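Local structure of proteasome assembly chaperone family protein (Thermoplasma acidophilum, 3GAA) at the interface of chains A and B and the interface of chains A and C. The protein is of unknown function but, as a PAC2-family protein, probably acts as a proteasome assembly chaperone. Sequence-based numbering; all coordinates share one arbitrary frame. Chains: chain A/B/C, uncharacterized protein Ta1441.

Contact 1: the interface of chains A and B. Residues chain A 13, 19; chain B 176-179.
A:Glu13 extends its carboxylate toward the main-chain carbonyl of B:Val177, the last residue of helix 166-177. Its OE1 is modelled at 2.1 Å from B:Val177 O, too short to be real; two oxygens that normally only accept cannot bond at that spacing, and the separation must be taken as a coordinate error. The second carboxylate oxygen, OE2, lies 3.2 Å from the same B:Val177 O, again without an evident donor, so neither pair is evidence of attraction. The placement of the acid at the end of helix 166-177 is therefore approximate.

The side chain gets there with CG beside the backbone N (chi1 -48°) and a bend at chi2. The stem of B:Lys179 also lies near it, with CG as modelled 3.3 Å from OE1 of A:Glu13. The ammonium does not follow: the lysine chain bends at chi2 and chi3, and NZ of B:Lys179 ends 6.9 Å from that OE1. Both distances share the uncertainty of OE1, but the second is long enough to show that the charged atoms are not in contact.

An apolar contact is made by A:Leu19, whose CD1 as modelled meets B:Arg178 CB at 3.6 Å, the two side chains crossing obliquely. The modelled approach of the same methyl to the B:Arg178 carbonyl is too tight to interpret. From CB the arginine runs extended between CG and NE, taking its guanidinium away from the leucine; CZ is 6.4 Å from A:Leu19 CD1.

The backbone that carries these groups is turned by the left-handed conformation of B:Lys179 (phi 50°, psi 53°) as it leaves the helix. The patch, seen in the deposited assembly and perhaps not physiological, hides 117 Å² in all. It joins the N-terminal region of chain A, helix 13-16 and the loop residue before 3-10 helix 20-23, to the turn of chain B between helix 166-177 and the strand beginning at 181, and a two-fold axis repeats it with the chains exchanged.

Contact 2: the interface of chains A and C. Residues chain A 141-144, 161, 164, 172, 176, 182; chain C 68, 70, 75.
C:Phe70 lays its ring over A:Val142, and following it outward shows what chain A offers. With CG anti to the backbone N (chi1 -165°), the phenyl is carried toward strand 140-142. At the base, CB meets the A:Ser161 carbonyl oxygen O at 3.5 Å and also touches the side chain of A:Ile164, which runs beside it in the same direction. Further out, CD2 and CE2 pass A:Val142 CB, which sits over the centre of one ring face, 4.0 Å from the centroid, as a CH-pi contact. The rim then meets main chain: CE2 is 3.7 Å from A:Ala141 O, and CE1 is 3.5 Å from A:Ala143 O. At the tip, CZ reaches A:Val142 CA. An alanine in place of C:Phe70 would probably leave A:Val142 without its aromatic cover and open a gap beside the carbonyls of A:Ala141 and A:Ala143.

C:Leu75, with 105 Å² hidden, presents its CA to the edge of the phenyl ring, in plane. Its two methyls divide the work. CD1 packs against A:Val142 CG2, the side chains crossing at about a right angle, whereas CD2 rests on the backbone of A:Ala143 and near A:Glu144 CG. C:Leu75 CG is met by A:Leu176 CD2 at 4.0 Å. Helix 166-178, which carries A:Leu176, also supplies A:Leu172, whose CB touches C:Ala68 CB.

This apolar patch, part of a crystallographic assembly that may not be the physiological one, is registered by a short antiparallel bridge between strands 163-164 and 68-69. C:Ala68 N donates to A:Ile164 O at 3.1 Å. In return, A:Ile164 N donates to C:Ala68 O at 2.9 Å.

Contact 1: the interface of chains A and B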
# COMPACT_ATOMS: atom_id res chain seq x y z
N GLU A 13 18.21 1.09 -18.20
CA GLU A 13 17.63 -0.26 -18.29
C GLU A 13 18.03 -1.05 -16.99
O GLU A 13 17.18 -1.64 -16.31
CB GLU A 13 17.99 -0.94 -19.65
CG GLU A 13 17.75 -0.01 -20.96
CD GLU A 13 17.08 -0.70 -22.25
OE1 GLU A 13 17.43 -1.85 -22.57
OE2 GLU A 13 16.21 -0.11 -22.98
N LEU A 19 18.94 -4.84 -12.89
CA LEU A 19 19.73 -5.69 -13.86
C LEU A 19 21.21 -5.34 -13.71
O LEU A 19 22.00 -5.52 -14.63
CB LEU A 19 19.19 -5.45 -15.31
CG LEU A 19 19.87 -5.48 -16.74
CD1 LEU A 19 18.75 -5.66 -17.82
CD2 LEU A 19 20.79 -4.26 -17.10
N LEU B 176 15.74 -7.82 -25.86
CA LEU B 176 16.07 -6.55 -26.45
C LEU B 176 15.84 -5.39 -25.45
O LEU B 176 16.65 -4.49 -25.32
CB LEU B 176 15.22 -6.30 -27.70
CG LEU B 176 15.40 -6.79 -29.16
CD1 LEU B 176 16.78 -7.37 -29.46
CD2 LEU B 176 14.21 -7.69 -29.58
N VAL B 177 14.71 -5.38 -24.79
CA VAL B 177 14.44 -4.28 -23.90
C VAL B 177 15.40 -4.26 -22.71
O VAL B 177 15.86 -3.21 -22.32
CB VAL B 177 12.98 -4.23 -23.41
CG1 VAL B 177 12.88 -3.28 -22.26
CG2 VAL B 177 12.08 -3.74 -24.53
N ARG B 178 15.75 -5.41 -22.17
CA ARG B 178 16.66 -5.48 -21.04
C ARG B 178 18.14 -5.43 -21.43
O ARG B 178 18.99 -5.61 -20.57
CB ARG B 178 16.44 -6.77 -20.28
CG ARG B 178 15.04 -7.01 -19.92
CD ARG B 178 14.86 -8.26 -19.11
NE ARG B 178 13.48 -8.30 -18.63
CZ ARG B 178 13.09 -8.61 -17.41
NH1 ARG B 178 13.96 -8.97 -16.48
NH2 ARG B 178 11.81 -8.58 -17.10
N LYS B 179 18.48 -5.21 -22.70
CA LYS B 179 19.88 -5.30 -23.17
C LYS B 179 20.61 -6.62 -22.75
O LYS B 179 21.66 -6.60 -22.17
CB LYS B 179 20.65 -4.04 -22.73
CG LYS B 179 20.41 -2.78 -23.58
CD LYS B 179 21.50 -2.55 -24.72
CE LYS B 179 21.31 -3.43 -26.04
NZ LYS B 179 22.33 -3.21 -27.20

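Contact 2: the interface of chains A and C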
# COMPACT_ATOMS: atom_id res chain seq x y z
N ALA A 141 44.05 -7.74 10.75
CA ALA A 141 42.87 -8.15 10.02
C ALA A 141 41.76 -8.63 10.95
O ALA A 141 41.99 -9.40 11.92
CB ALA A 141 43.23 -9.25 9.09
N VAL A 142 40.52 -8.24 10.64
CA VAL A 142 39.40 -9.04 11.07
C VAL A 142 38.83 -9.71 9.84
O VAL A 142 38.47 -9.05 8.89
CB VAL A 142 38.39 -8.26 11.91
CG1 VAL A 142 38.85 -6.82 12.21
CG2 VAL A 142 37.02 -8.38 11.30
N ALA A 143 38.86 -11.05 9.83
CA ALA A 143 38.28 -11.88 8.78
C ALA A 143 37.82 -13.20 9.40
O ALA A 143 37.99 -13.41 10.58
CB ALA A 143 39.28 -12.13 7.66
N GLU A 144 37.24 -14.09 8.61
CA GLU A 144 36.91 -15.43 9.06
C GLU A 144 38.11 -16.35 9.04
O GLU A 144 39.06 -16.11 8.29
CB GLU A 144 35.83 -16.02 8.19
CG GLU A 144 34.53 -15.24 8.35
CD GLU A 144 33.44 -15.74 7.40
OE1 GLU A 144 33.48 -15.39 6.17
OE2 GLU A 144 32.54 -16.47 7.89
N SER A 161 40.43 -7.20 19.16
CA SER A 161 39.29 -6.59 19.79
C SER A 161 38.17 -7.56 19.79
O SER A 161 38.00 -8.34 18.86
CB SER A 161 38.87 -5.31 19.09
OG SER A 161 39.10 -5.42 17.71
N ILE A 164 33.78 -5.23 16.99
CA ILE A 164 34.13 -4.35 15.91
C ILE A 164 32.98 -3.38 15.66
O ILE A 164 31.87 -3.77 15.25
CB ILE A 164 34.34 -5.17 14.65
CG1 ILE A 164 35.31 -6.32 14.92
CG2 ILE A 164 34.87 -4.29 13.52
CD1 ILE A 164 36.66 -5.88 15.45
N LEU A 172 30.41 -5.64 8.29
CA LEU A 172 30.73 -7.00 8.57
C LEU A 172 29.46 -7.86 8.86
O LEU A 172 29.34 -9.03 8.41
CB LEU A 172 31.76 -7.03 9.69
CG LEU A 172 33.20 -7.09 9.21
CD1 LEU A 172 33.31 -6.72 7.72
CD2 LEU A 172 34.15 -6.27 10.03
N LEU A 176 28.18 -11.10 6.86
CA LEU A 176 28.04 -12.41 7.47
C LEU A 176 26.64 -12.94 7.19
O LEU A 176 26.48 -14.09 6.87
CB LEU A 176 28.29 -12.38 8.96
CG LEU A 176 29.68 -12.54 9.62
CD1 LEU A 176 30.73 -13.08 8.69
CD2 LEU A 176 30.15 -11.24 10.37
N GLY A 182 33.58 -10.71 3.83
CA GLY A 182 33.89 -9.37 4.31
C GLY A 182 35.10 -9.44 5.24
O GLY A 182 35.13 -10.29 6.12
N ALA C 68 30.08 -6.35 15.21
CA ALA C 68 30.47 -7.74 14.90
C ALA C 68 31.33 -8.26 16.04
O ALA C 68 32.04 -7.48 16.66
CB ALA C 68 31.21 -7.79 13.62
N PHE C 70 34.46 -10.51 17.48
CA PHE C 70 35.72 -11.05 17.04
C PHE C 70 36.58 -11.60 18.17
O PHE C 70 37.77 -11.79 18.05
CB PHE C 70 36.50 -9.99 16.22
CG PHE C 70 37.66 -10.57 15.41
CD1 PHE C 70 37.46 -11.65 14.56
CD2 PHE C 70 38.91 -10.05 15.51
CE1 PHE C 70 38.52 -12.18 13.82
CE2 PHE C 70 39.95 -10.58 14.76
CZ PHE C 70 39.75 -11.65 13.93
N LEU C 75 35.20 -14.55 13.89
CA LEU C 75 34.29 -13.47 13.53
C LEU C 75 32.87 -13.97 13.42
O LEU C 75 32.64 -14.87 12.68
CB LEU C 75 34.69 -12.90 12.16
CG LEU C 75 33.91 -11.75 11.51
CD1 LEU C 75 33.89 -10.48 12.39
CD2 LEU C 75 34.46 -11.44 10.12

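Contact 1 and contact 2 have C-alpha centres about 38 Å apart, so these two patches lie on well-separated parts of the assembly. They nevertheless draw on one element of the protein: contact 1 uses the C-terminal end of the helix starting at 166 in chain B, and contact 2 uses its side in chain A. Leu176 packs in contact 2 but only borders contact 1. Contact 1 is part of a two-fold interface, while contact 2 is not from an exact two-fold. Two different modes of pairing could thus build the deposited ten-chain assembly, although the structure alone does not show that this is the biological state.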